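Local coordinates for uncharacterized protein (Bacteroides ovatus, PDB 4IRT), which is of unknown function but, as a BNR-repeat member of the beta-propeller clan, is a putative neuraminidase, at residues T268-P273 and Q279-W284; R293-R298 and V326-R331. All blocks are in the same frame, centred on the assembly; numbering follows the deposited sequence. Where two conformers were deposited one is given.

Contact 1 (T268-P273 and Q279-W284); sequences TYWREP and QYRIVW
Arg281 lays its whole side chain across one face of the Trp270 indole. Its CG sits 3.4 Å from the centroid of the Trp270 six-membered ring, a CH-pi contact almost on the ring normal, while the guanidinium lies flat over the five-membered ring with the planes 10° apart, a cation-pi stack with Arg281 CZ 3.4 Å from Trp270 NE1. A bend at chi2 (-74°) carries the chain across the indole at about a right angle. From there NE and NH2 both donate to Trp270 O, the NH2 bond being 3.0 Å, and both approach from above the carbonyl plane; with Gln279 N, three donors hold this oxygen. The two strands are the central pair of a four-stranded antiparallel sheet, one blade of a beta-propeller, and form a hairpin in which Thr268 faces Arg281 and Trp270 faces Gln279 as hydrogen-bonded pairs. Two residues after Trp270, Glu272 OE1 closes a salt bridge, 2.7 Å from Arg281 NH2 and 2.9 Å from Arg281 NH1, with the carboxylate turned 46° from the guanidinium. A leucine in place of Arg281 would probably strand the Glu272 carboxylate without its countercharge and leave Trp270 O with fewer donors. Val283 CG2 meets the indole edge at Trp270 CH2, 3.7 Å away. Between Thr268 and Trp270, Tyr269 projects from the other side of the sheet beside Tyr280, with Tyr269 CD2 4.2 Å from Tyr280 CE1.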
ATOM      1  N   THR A 268       1.058  11.322   2.537  1.00  9.00           N
ATOM      2  CA  THR A 268       2.370  11.175   3.112  1.00  8.68           C
ATOM      3  C   THR A 268       2.542  12.160   4.254  1.00  8.71           C
ATOM      4  O   THR A 268       1.545  12.690   4.786  1.00  8.91           O
ATOM      5  CB  THR A 268       3.508  11.306   2.041  1.00  9.11           C
ATOM      6  OG1 THR A 268       4.757  10.976   2.633  1.00  9.45           O
ATOM      7  CG2 THR A 268       3.594  12.740   1.467  1.00  9.96           C
ATOM      8  N   TYR A 269       3.799  12.352   4.683  1.00  8.41           N
ATOM      9  CA  TYR A 269       4.117  13.356   5.682  1.00  8.21           C
ATOM     10  C   TYR A 269       5.519  13.963   5.501  1.00  8.20           C
ATOM     11  O   TYR A 269       6.391  13.373   4.877  1.00  8.06           O
ATOM     12  CB  TYR A 269       3.907  12.854   7.122  1.00  8.09           C
ATOM     13  CG  TYR A 269       4.793  11.704   7.623  1.00  8.11           C
ATOM     14  CD1 TYR A 269       6.130  11.914   7.954  1.00  8.65           C
ATOM     15  CD2 TYR A 269       4.264  10.432   7.802  1.00  8.43           C
ATOM     16  CE1 TYR A 269       6.926  10.878   8.425  1.00  8.49           C
ATOM     17  CE2 TYR A 269       5.043   9.364   8.286  1.00  8.38           C
ATOM     18  CZ  TYR A 269       6.366   9.587   8.583  1.00  9.54           C
ATOM     19  OH  TYR A 269       7.161   8.574   9.064  1.00 10.25           O
ATOM     20  N   TRP A 270       5.674  15.180   6.007  1.00  8.52           N
ATOM     21  CA  TRP A 270       6.950  15.889   6.088  1.00  8.70           C
ATOM     22  C   TRP A 270       6.774  17.125   6.997  1.00  9.50           C
ATOM     23  O   TRP A 270       5.650  17.519   7.305  1.00  9.42           O
ATOM     24  CB  TRP A 270       7.470  16.254   4.672  1.00  8.54           C
ATOM     25  CG  TRP A 270       6.644  17.337   3.948  1.00  8.67           C
ATOM     26  CD1 TRP A 270       6.736  18.695   4.122  1.00  8.97           C
ATOM     27  CD2 TRP A 270       5.684  17.137   2.900  1.00  8.45           C
ATOM     28  NE1 TRP A 270       5.864  19.345   3.277  1.00  9.14           N
ATOM     29  CE2 TRP A 270       5.205  18.415   2.521  1.00  8.74           C
ATOM     30  CE3 TRP A 270       5.204  16.012   2.230  1.00  8.07           C
ATOM     31  CZ2 TRP A 270       4.255  18.580   1.529  1.00  9.05           C
ATOM     32  CZ3 TRP A 270       4.226  16.191   1.249  1.00  8.33           C
ATOM     33  CH2 TRP A 270       3.775  17.448   0.914  1.00  8.51           C
ATOM     34  N   ARG A 271       7.880  17.741   7.423  1.00 10.12           N
ATOM     35  CA  ARG A 271       7.810  18.909   8.326  1.00 11.52           C
ATOM     36  C   ARG A 271       7.756  20.265   7.615  1.00 11.02           C
ATOM     37  O   ARG A 271       8.193  20.422   6.464  1.00 11.08           O
ATOM     38  CB  ARG A 271       8.976  18.930   9.330  1.00 12.18           C
ATOM     39  CG  ARG A 271      10.357  19.233   8.749  1.00 12.81           C
ATOM     40  CD  ARG A 271      11.421  19.370   9.851  1.00 13.96           C
ATOM     41  NE  ARG A 271      12.738  19.543   9.231  1.00 14.49           N
ATOM     42  CZ  ARG A 271      13.226  20.705   8.793  1.00 14.34           C
ATOM     43  NH1 ARG A 271      12.532  21.831   8.920  1.00 14.30           N
ATOM     44  NH2 ARG A 271      14.409  20.750   8.179  1.00 13.72           N
ATOM     45  N   GLU A 272       7.168  21.240   8.294  1.00 11.03           N
ATOM     46  CA  GLU A 272       7.316  22.648   7.885  1.00 11.44           C
ATOM     47  C   GLU A 272       8.781  23.104   8.019  1.00 12.62           C
ATOM     48  O   GLU A 272       9.518  22.603   8.878  1.00 12.26           O
ATOM     49  CB  GLU A 272       6.401  23.546   8.726  1.00 11.94           C
ATOM     50  CG  GLU A 272       4.931  23.304   8.536  1.00 12.12           C
ATOM     51  CD  GLU A 272       4.469  23.655   7.139  1.00 12.60           C
ATOM     52  OE1 GLU A 272       4.682  22.845   6.205  1.00 11.18           O
ATOM     53  OE2 GLU A 272       3.892  24.756   6.982  1.00 13.41           O
ATOM     54  N   PRO A 273       9.208  24.083   7.190  1.00 14.16           N
ATOM     55  CA  PRO A 273      10.587  24.541   7.276  1.00 14.38           C
ATOM     56  C   PRO A 273      10.932  25.086   8.661  1.00 14.23           C
ATOM     57  O   PRO A 273      12.002  24.764   9.200  1.00 14.01           O
ATOM     58  CB  PRO A 273      10.704  25.636   6.204  1.00 15.09           C
ATOM     59  CG  PRO A 273       9.361  25.752   5.566  1.00 16.36           C
ATOM     60  CD  PRO A 273       8.475  24.664   6.058  1.00 14.88           C
ATOM     61  N   GLN A 279       4.313  16.546   9.711  1.00 11.15           N
ATOM     62  CA  GLN A 279       2.878  16.739   9.620  1.00 10.60           C
ATOM     63  C   GLN A 279       2.367  15.943   8.454  1.00 10.18           C
ATOM     64  O   GLN A 279       3.025  15.894   7.408  1.00  9.66           O
ATOM     65  CB  GLN A 279       2.539  18.222   9.345  1.00 11.35           C
ATOM     66  CG  GLN A 279       3.084  19.212  10.358  1.00 12.38           C
ATOM     67  CD  GLN A 279       2.328  19.226  11.684  1.00 12.69           C
ATOM     68  OE1 GLN A 279       1.307  18.546  11.857  1.00 12.53           O
ATOM     69  NE2 GLN A 279       2.835  19.993  12.625  1.00 13.91           N
ATOM     70  N   TYR A 280       1.182  15.371   8.623  1.00  9.96           N
ATOM     71  CA  TYR A 280       0.493  14.678   7.561  1.00 10.01           C
ATOM     72  C   TYR A 280       0.067  15.626   6.427  1.00  9.66           C
ATOM     73  O   TYR A 280      -0.303  16.788   6.658  1.00 10.10           O
ATOM     74  CB  TYR A 280      -0.715  13.945   8.106  1.00  9.78           C
ATOM     75  CG  TYR A 280      -0.441  12.675   8.861  1.00  9.34           C
ATOM     76  CD1 TYR A 280      -0.026  11.516   8.191  1.00  9.38           C
ATOM     77  CD2 TYR A 280      -0.623  12.598  10.264  1.00  9.18           C
ATOM     78  CE1 TYR A 280       0.174  10.331   8.858  1.00  8.64           C
ATOM     79  CE2 TYR A 280      -0.388  11.389  10.948  1.00  8.33           C
ATOM     80  CZ  TYR A 280      -0.011  10.280  10.241  1.00  8.68           C
ATOM     81  OH  TYR A 280       0.188   9.044  10.828  1.00  9.12           O
ATOM     82  N   ARG A 281       0.175  15.128   5.197  1.00  9.35           N
ATOM     83  CA  ARG A 281      -0.056  15.882   3.988  1.00  9.59           C
ATOM     84  C   ARG A 281      -0.873  15.099   2.992  1.00  9.39           C
ATOM     85  O   ARG A 281      -0.804  13.880   2.952  1.00  8.99           O
ATOM     86  CB  ARG A 281       1.286  16.151   3.295  1.00 10.05           C
ATOM     87  CG  ARG A 281       2.339  16.697   4.229  1.00 10.09           C
ATOM     88  CD  ARG A 281       2.117  18.153   4.602  1.00  9.93           C
ATOM     89  NE  ARG A 281       3.135  18.604   5.565  1.00 10.28           N
ATOM     90  CZ  ARG A 281       3.529  19.866   5.742  1.00 10.21           C
ATOM     91  NH1 ARG A 281       2.956  20.828   5.049  1.00 10.35           N
ATOM     92  NH2 ARG A 281       4.476  20.167   6.636  1.00 10.57           N
ATOM     93  N   ILE A 282      -1.575  15.826   2.131  1.00 10.57           N
ATOM     94  CA  ILE A 282      -2.095  15.275   0.891  1.00 10.50           C
ATOM     95  C   ILE A 282      -1.614  16.122  -0.299  1.00 10.10           C
ATOM     96  O   ILE A 282      -1.558  17.351  -0.214  1.00 10.12           O
ATOM     97  CB  ILE A 282      -3.645  15.139   0.955  1.00 11.13           C
ATOM     98  CG1 ILE A 282      -4.157  14.260  -0.179  1.00 11.84           C
ATOM     99  CG2 ILE A 282      -4.335  16.502   0.960  1.00 12.43           C
ATOM    100  CD1 ILE A 282      -5.550  13.721   0.051  1.00 11.79           C
ATOM    101  N   VAL A 283      -1.268  15.448  -1.397  1.00  9.65           N
ATOM    102  CA  VAL A 283      -0.837  16.088  -2.640  1.00 10.11           C
ATOM    103  C   VAL A 283      -1.729  15.514  -3.731  1.00 10.72           C
ATOM    104  O   VAL A 283      -1.858  14.304  -3.847  1.00 11.91           O
ATOM    105  CB  VAL A 283       0.632  15.762  -2.912  1.00 10.04           C
ATOM    106  CG1 VAL A 283       1.111  16.229  -4.281  1.00 11.03           C
ATOM    107  CG2 VAL A 283       1.518  16.277  -1.796  1.00 10.96           C
ATOM    108  N   TRP A 284      -2.312  16.362  -4.562  1.00 10.36           N
ATOM    109  CA  TRP A 284      -3.194  15.894  -5.618  1.00 10.27           C
ATOM    110  C   TRP A 284      -3.179  16.825  -6.815  1.00 10.92           C
ATOM    111  O   TRP A 284      -2.743  17.986  -6.710  1.00 11.70           O
ATOM    112  CB  TRP A 284      -4.630  15.740  -5.093  1.00 10.67           C
ATOM    113  CG  TRP A 284      -5.418  17.047  -4.959  1.00 11.35           C
ATOM    114  CD1 TRP A 284      -6.367  17.538  -5.833  1.00 11.81           C
ATOM    115  CD2 TRP A 284      -5.320  18.011  -3.900  1.00 11.54           C
ATOM    116  NE1 TRP A 284      -6.847  18.748  -5.375  1.00 11.83           N
ATOM    117  CE2 TRP A 284      -6.214  19.071  -4.211  1.00 11.75           C
ATOM    118  CE3 TRP A 284      -4.540  18.108  -2.734  1.00 11.43           C
ATOM    119  CZ2 TRP A 284      -6.374  20.164  -3.390  1.00 11.40           C
ATOM    120  CZ3 TRP A 284      -4.719  19.196  -1.917  1.00 12.05           C
ATOM    121  CH2 TRP A 284      -5.625  20.230  -2.269  1.00 11.71           C
TER

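Contact 2 (R293-R298 and V326-R331); sequences RQITDR and VFYIFR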
ATOM      1  N   ARG A 293      -1.996  20.047   0.888  1.00 11.64           N
ATOM      2  CA  ARG A 293      -2.571  20.533   2.131  0.50 12.24           C
ATOM      3  C   ARG A 293      -2.000  19.759   3.306  1.00 12.66           C
ATOM      4  O   ARG A 293      -1.652  18.561   3.191  1.00 12.82           O
ATOM      5  CB  ARG A 293      -4.103  20.439   2.112  0.50 12.87           C
ATOM      6  CG  ARG A 293      -4.803  21.273   1.035  0.50 13.69           C
ATOM      7  CD  ARG A 293      -4.916  22.744   1.394  0.50 14.08           C
ATOM      8  NE  ARG A 293      -5.770  23.449   0.440  0.50 14.42           N
ATOM      9  CZ  ARG A 293      -5.325  23.905  -0.726  0.50 14.37           C
ATOM     10  NH1 ARG A 293      -4.050  23.722  -1.042  0.50 13.31           N
ATOM     11  NH2 ARG A 293      -6.136  24.547  -1.558  0.50 14.60           N
ATOM     12  N   GLN A 294      -1.899  20.452   4.425  1.00 12.45           N
ATOM     13  CA  GLN A 294      -1.521  19.861   5.705  1.00 12.29           C
ATOM     14  C   GLN A 294      -2.806  19.414   6.440  1.00 12.21           C
ATOM     15  O   GLN A 294      -3.785  20.153   6.518  1.00 11.39           O
ATOM     16  CB  GLN A 294      -0.779  20.875   6.539  1.00 13.15           C
ATOM     17  CG  GLN A 294      -0.298  20.366   7.896  1.00 13.79           C
ATOM     18  CD  GLN A 294       0.470  21.435   8.663  1.00 15.41           C
ATOM     19  OE1 GLN A 294       1.081  22.322   8.067  1.00 15.24           O
ATOM     20  NE2 GLN A 294       0.474  21.320   9.989  1.00 15.19           N
ATOM     21  N   ILE A 295      -2.768  18.214   6.985  1.00 11.77           N
ATOM     22  CA  ILE A 295      -3.953  17.556   7.496  1.00 12.51           C
ATOM     23  C   ILE A 295      -4.172  17.845   8.969  1.00 13.73           C
ATOM     24  O   ILE A 295      -5.301  18.139   9.358  1.00 16.28           O
ATOM     25  CB  ILE A 295      -3.881  16.020   7.314  1.00 13.12           C
ATOM     26  CG1 ILE A 295      -3.541  15.637   5.882  1.00 12.20           C
ATOM     27  CG2 ILE A 295      -5.189  15.363   7.755  1.00 14.80           C
ATOM     28  CD1 ILE A 295      -4.485  16.152   4.822  1.00 12.45           C
ATOM     29  N   THR A 296      -3.146  17.738   9.800  1.00 15.19           N
ATOM     30  CA  THR A 296      -3.342  18.020  11.247  1.00 16.06           C
ATOM     31  C   THR A 296      -2.332  19.059  11.719  1.00 15.36           C
ATOM     32  O   THR A 296      -1.527  19.520  10.933  1.00 15.23           O
ATOM     33  CB  THR A 296      -3.370  16.746  12.142  1.00 20.71           C
ATOM     34  OG1 THR A 296      -2.085  16.160  12.206  1.00 19.04           O
ATOM     35  CG2 THR A 296      -4.366  15.695  11.630  1.00 22.04           C
ATOM     36  N   ASP A 297      -2.437  19.486  12.967  1.00 15.11           N
ATOM     37  CA  ASP A 297      -1.504  20.444  13.531  1.00 18.12           C
ATOM     38  C   ASP A 297      -0.822  19.767  14.709  1.00 16.03           C
ATOM     39  O   ASP A 297      -1.094  20.066  15.870  1.00 15.40           O
ATOM     40  CB  ASP A 297      -2.210  21.746  13.965  1.00 24.23           C
ATOM     41  CG  ASP A 297      -1.217  22.818  14.454  1.00 27.67           C
ATOM     42  OD1 ASP A 297      -0.034  22.834  14.012  1.00 26.38           O
ATOM     43  OD2 ASP A 297      -1.613  23.662  15.294  1.00 32.64           O
ATOM     44  N   ARG A 298       0.031  18.807  14.395  1.00 15.52           N
ATOM     45  CA  ARG A 298       0.773  18.072  15.418  1.00 14.78           C
ATOM     46  C   ARG A 298       1.730  19.006  16.160  1.00 15.64           C
ATOM     47  O   ARG A 298       2.271  19.924  15.574  1.00 15.22           O
ATOM     48  CB  ARG A 298       1.585  16.941  14.772  1.00 14.44           C
ATOM     49  CG  ARG A 298       0.805  15.966  13.916  1.00 13.97           C
ATOM     50  CD  ARG A 298       1.671  14.818  13.415  1.00 13.67           C
ATOM     51  NE  ARG A 298       1.998  13.940  14.539  1.00 12.61           N
ATOM     52  CZ  ARG A 298       3.158  13.896  15.200  1.00 13.78           C
ATOM     53  NH1 ARG A 298       4.220  14.603  14.822  1.00 13.54           N
ATOM     54  NH2 ARG A 298       3.268  13.085  16.248  1.00 13.77           N
ATOM     55  N   VAL A 326     -12.441  13.590   1.044  1.00 12.50           N
ATOM     56  CA  VAL A 326     -11.324  12.740   1.420  1.00 11.78           C
ATOM     57  C   VAL A 326     -11.493  12.182   2.825  1.00 11.52           C
ATOM     58  O   VAL A 326     -11.784  12.914   3.765  1.00 12.74           O
ATOM     59  CB  VAL A 326      -9.988  13.525   1.350  1.00 12.00           C
ATOM     60  CG1 VAL A 326      -8.839  12.661   1.838  1.00 11.35           C
ATOM     61  CG2 VAL A 326      -9.722  14.009  -0.061  1.00 12.46           C
ATOM     62  N   PHE A 327     -11.257  10.875   2.941  1.00 11.21           N
ATOM     63  CA  PHE A 327     -11.133  10.191   4.210  1.00 11.39           C
ATOM     64  C   PHE A 327      -9.687   9.707   4.332  1.00 11.28           C
ATOM     65  O   PHE A 327      -9.234   8.884   3.528  1.00 11.22           O
ATOM     66  CB  PHE A 327     -12.097   9.011   4.235  1.00 11.82           C
ATOM     67  CG  PHE A 327     -13.508   9.417   3.986  1.00 13.15           C
ATOM     68  CD1 PHE A 327     -13.986   9.558   2.693  1.00 13.68           C
ATOM     69  CD2 PHE A 327     -14.357   9.706   5.046  1.00 16.33           C
ATOM     70  CE1 PHE A 327     -15.296   9.948   2.446  1.00 15.13           C
ATOM     71  CE2 PHE A 327     -15.666  10.114   4.799  1.00 16.64           C
ATOM     72  CZ  PHE A 327     -16.124  10.247   3.498  1.00 15.63           C
ATOM     73  N   TYR A 328      -9.017  10.183   5.374  1.00 10.27           N
ATOM     74  CA  TYR A 328      -7.568  10.051   5.548  1.00  9.47           C
ATOM     75  C   TYR A 328      -7.297   9.296   6.846  1.00  9.50           C
ATOM     76  O   TYR A 328      -7.582   9.780   7.947  1.00  9.85           O
ATOM     77  CB  TYR A 328      -6.989  11.454   5.590  1.00  9.47           C
ATOM     78  CG  TYR A 328      -5.485  11.606   5.447  1.00  8.95           C
ATOM     79  CD1 TYR A 328      -4.633  11.286   6.497  1.00  8.86           C
ATOM     80  CD2 TYR A 328      -4.925  12.150   4.279  1.00  8.94           C
ATOM     81  CE1 TYR A 328      -3.283  11.449   6.387  1.00  8.76           C
ATOM     82  CE2 TYR A 328      -3.563  12.315   4.161  1.00  8.55           C
ATOM     83  CZ  TYR A 328      -2.752  11.951   5.214  1.00  8.51           C
ATOM     84  OH  TYR A 328      -1.396  12.163   5.102  1.00  9.16           O
ATOM     85  N   ILE A 329      -6.758   8.082   6.709  1.00  9.86           N
ATOM     86  CA  ILE A 329      -6.598   7.155   7.814  1.00  9.58           C
ATOM     87  C   ILE A 329      -5.140   7.145   8.307  1.00  8.75           C
ATOM     88  O   ILE A 329      -4.192   7.076   7.495  1.00  8.42           O
ATOM     89  CB  ILE A 329      -7.029   5.738   7.420  1.00 10.43           C
ATOM     90  CG1 ILE A 329      -8.424   5.734   6.788  1.00 11.27           C
ATOM     91  CG2 ILE A 329      -7.007   4.830   8.637  1.00 10.31           C
ATOM     92  CD1 ILE A 329      -9.527   6.226   7.713  1.00 13.56           C
ATOM     93  N   PHE A 330      -4.969   7.310   9.617  1.00  8.19           N
ATOM     94  CA  PHE A 330      -3.670   7.399  10.223  1.00  8.41           C
ATOM     95  C   PHE A 330      -3.645   6.850  11.659  1.00  8.91           C
ATOM     96  O   PHE A 330      -4.622   6.296  12.134  1.00  8.67           O
ATOM     97  CB  PHE A 330      -3.169   8.835  10.164  1.00  9.02           C
ATOM     98  CG  PHE A 330      -3.884   9.794  11.064  1.00 10.38           C
ATOM     99  CD1 PHE A 330      -5.107  10.350  10.695  1.00 10.65           C
ATOM    100  CD2 PHE A 330      -3.292  10.227  12.256  1.00 11.07           C
ATOM    101  CE1 PHE A 330      -5.718  11.306  11.489  1.00 11.50           C
ATOM    102  CE2 PHE A 330      -3.925  11.153  13.062  1.00 11.68           C
ATOM    103  CZ  PHE A 330      -5.153  11.680  12.689  1.00 11.77           C
ATOM    104  N   ARG A 331      -2.486   6.957  12.288  1.00  8.70           N
ATOM    105  CA  ARG A 331      -2.318   6.544  13.689  1.00  8.99           C
ATOM    106  C   ARG A 331      -1.225   7.418  14.253  1.00  9.22           C
ATOM    107  O   ARG A 331      -0.155   7.548  13.647  1.00 10.54           O
ATOM    108  CB  ARG A 331      -1.984   5.056  13.731  1.00  9.04           C
ATOM    109  CG  ARG A 331      -1.543   4.473  15.080  1.00  9.69           C
ATOM    110  CD  ARG A 331      -0.062   4.652  15.351  1.00 10.06           C
ATOM    111  NE  ARG A 331       0.730   3.872  14.421  1.00  9.59           N
ATOM    112  CZ  ARG A 331       2.039   3.993  14.225  1.00  9.58           C
ATOM    113  NH1 ARG A 331       2.774   4.907  14.864  1.00 10.18           N
ATOM    114  NH2 ARG A 331       2.620   3.163  13.385  1.00  9.67           N
TER
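The CA atoms of 293-298 and 326-331 come nearest at Ile295 and Tyr328, 8.6 Å apart, and with no hydrogen bond across the gap the two segments meet through side chains alone. Ile295, just past the end of strand 290-294, and Tyr328, within strand 325-330, carry most of the contact. The Ile295 CG1 methylene rests over one face of the Tyr328 ring, 3.9 Å from its centroid and 19° off the normal, displaced toward the rim where Tyr328 CE2 lies 3.7 Å away. Ile295 CD1 follows along the same side of the ring, 4.0 Å from Tyr328 CE2. In Ile295, CG1 stands beside the backbone N and anti to the carbonyl carbon (chi1 -51°), which brings this longer branch to the aromatic face. With chi1 at -166°, the Tyr328 ring is swung away from its own backbone N and extends toward the neighbouring sheet, where its hydroxyl hydrogen-bonds to the backbone oxygen of Arg281. That bond ties down the polar end of a ring whose face is used for apolar packing.

A second, looser touch lies farther along both segments: the methyl Thr296 CG2 comes to 4.2 Å from Phe330 CZ, approaching the ring obliquely. Behind it, the Gln294 side chain reaches forward over the turn, and NE2 donates to Thr296 O in a 2.9 Å bond lying in the carbonyl plane, bracing the backbone that presents Ile295 and Thr296. Ile295 also touches Ala342 and Trp352, while Phe330 meets the ring of Tyr280. Residues just after edge strand 290-294 of one four-stranded antiparallel sheet thus pack on strand 325-330, an inner strand of the next, part of the apolar interface between consecutive blades that is characteristic of a beta-propeller.

In the fold
Contact 1 closes before contact 2 opens along the chain, and their centres lie 9 Å apart on the same side of the chain's centre. Contact 1 is internal to one sheet, joining strands 264-271 and 278-285. Contact 2 starts from the next strand of that sheet, the edge strand 290-294, and crosses to the sheet containing strand 325-330. The two meet directly: the Tyr328 hydroxyl joins them, and Gln279 OE1 is 2.9 Å from Arg298 N, a probable hydrogen bond. The hairpin pairing within one blade is thereby coupled to the seam with the following blade, consistent with a continuous propeller scaffold.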